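Local coordinates for DUF1805 domain-containing protein (Thermoplasma acidophilum, PDB 1QW2) that is of unknown function but folds as an antiparallel beta sandwich with helices and probably pairs with a second copy of itself across a two-fold symmetric interface, at the interface of chains A and B. Numbering follows the deposited sequence. Chains: chain A/B, conserved hypothetical protein TA1206.

The interface of chains A and B. Residues chain A 36, 41, 52, 55-57; chain B 27-30, 46.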
# COMPACT_ATOMS: atom_id res chain seq x y z
N LYS A 36 6.06 4.98 11.53
CA LYS A 36 5.13 4.78 12.64
C LYS A 36 5.42 3.55 13.47
O LYS A 36 5.64 2.46 12.94
CB LYS A 36 3.70 4.75 12.10
CG LYS A 36 2.62 4.62 13.17
CD LYS A 36 2.18 3.17 13.33
CE LYS A 36 1.07 3.05 14.37
NZ LYS A 36 0.42 1.71 14.34
N TYR A 41 4.78 8.33 16.20
CA TYR A 41 5.27 8.42 14.83
C TYR A 41 6.14 9.65 14.58
O TYR A 41 6.16 10.60 15.37
CB TYR A 41 4.07 8.45 13.88
CG TYR A 41 3.12 9.60 14.15
CD1 TYR A 41 3.33 10.85 13.56
CD2 TYR A 41 2.05 9.46 15.03
CE1 TYR A 41 2.50 11.94 13.86
CE2 TYR A 41 1.22 10.54 15.34
CZ TYR A 41 1.44 11.77 14.75
OH TYR A 41 0.63 12.83 15.04
N SER A 52 -1.19 17.15 16.17
CA SER A 52 -0.63 16.08 16.98
C SER A 52 -0.84 16.38 18.46
O SER A 52 -1.18 15.49 19.24
CB SER A 52 0.87 15.93 16.70
OG SER A 52 1.11 15.58 15.35
N VAL A 55 -4.68 16.09 19.64
CA VAL A 55 -5.17 14.74 19.91
C VAL A 55 -4.32 13.90 20.85
O VAL A 55 -4.60 12.72 21.06
CB VAL A 55 -5.42 13.97 18.58
CG1 VAL A 55 -6.40 14.75 17.72
CG2 VAL A 55 -4.11 13.74 17.83
N GLY A 56 -3.28 14.51 21.42
CA GLY A 56 -2.43 13.81 22.37
C GLY A 56 -1.47 12.76 21.86
O GLY A 56 -1.16 11.80 22.56
N ASP A 57 -0.99 12.93 20.63
CA ASP A 57 -0.06 11.97 20.05
C ASP A 57 1.37 12.12 20.55
O ASP A 57 1.77 13.19 21.02
CB ASP A 57 0.04 12.14 18.53
CG ASP A 57 -1.23 11.78 17.80
OD1 ASP A 57 -2.06 11.03 18.35
OD2 ASP A 57 -1.38 12.24 16.65
N LEU B 27 -2.31 6.39 12.30
CA LEU B 27 -1.14 7.23 12.47
C LEU B 27 -1.01 7.47 13.96
O LEU B 27 -0.11 6.94 14.61
CB LEU B 27 -1.28 8.56 11.72
CG LEU B 27 -0.01 9.43 11.78
CD1 LEU B 27 1.12 8.73 11.04
CD2 LEU B 27 -0.28 10.80 11.17
N GLY B 28 -1.93 8.26 14.51
CA GLY B 28 -1.90 8.54 15.94
C GLY B 28 -3.26 8.25 16.54
O GLY B 28 -3.87 7.22 16.24
N ASN B 29 -3.74 9.15 17.39
CA ASN B 29 -5.05 8.97 18.00
C ASN B 29 -6.14 9.30 16.99
O ASN B 29 -7.33 9.12 17.25
CB ASN B 29 -5.18 9.82 19.26
CG ASN B 29 -4.36 9.27 20.41
OD1 ASN B 29 -4.35 8.06 20.64
ND2 ASN B 29 -3.66 10.14 21.13
N ALA B 30 -5.70 9.78 15.83
CA ALA B 30 -6.59 10.11 14.72
C ALA B 30 -5.93 9.45 13.52
O ALA B 30 -4.71 9.28 13.49
CB ALA B 30 -6.67 11.61 14.52
N TYR B 46 -4.26 16.56 9.92
CA TYR B 46 -2.82 16.43 10.14
C TYR B 46 -2.00 17.25 9.14
O TYR B 46 -0.80 17.43 9.33
CB TYR B 46 -2.39 14.96 10.08
CG TYR B 46 -2.64 14.17 11.35
CD1 TYR B 46 -2.05 14.54 12.55
CD2 TYR B 46 -3.44 13.03 11.33
CE1 TYR B 46 -2.23 13.78 13.71
CE2 TYR B 46 -3.63 12.26 12.48
CZ TYR B 46 -3.02 12.64 13.66
OH TYR B 46 -3.18 11.86 14.79
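Carboxylate oxygen OD2 of A:Asp57 is gripped by two phenol hydroxyls, one from each chain. B:Tyr46 comes tip to tip across the interface, its OH giving a hydrogen bond to the syn lone pair of A:Asp57 OD2 at 2.6 Å, with ring and carboxylate nearly coplanar. The anti lone pair takes the hydroxyl of A:Tyr41, whose OH also lies 2.6 Å from A:Asp57 OD2. The other oxygen, A:Asp57 OD1, accepts the backbone N-H of B:Asn29 on its syn lone pair at 2.7 Å, in a nearly straight bond (163° at H). Three donors thus share one carboxylate, which would probably favour its ionised form. Behind it, A:Ser52 OG hydrogen-bonds A:Tyr41 OH at 2.8 Å and helps to fix the phenol. A:Tyr41 holds its CG in the crowded position between backbone N and carbonyl carbon (chi1 59°), and one ring face receives B:Leu27, whose CG sits 3.7 Å above the ring centre. B:Leu27 also sets CD2 over a face of the B:Tyr46 ring, wedging its branches against both aromatics. An alanine in place of A:Tyr41 would probably loosen the seat of B:Leu27 and leave the A:Asp57 carboxylate less firmly oriented. The B:Asn29 side chain slides past A:Asp57 in the opposite direction, and its amide ND2 donates to the backbone carbonyl A:Val55 O at 2.7 Å from above the carbonyl plane. The site docks the loop 27-30 of one subunit against the turn after helix 49-54 of the other; repeated by the two-fold, it probably helps to hold a dimer together within the deposited tetramer.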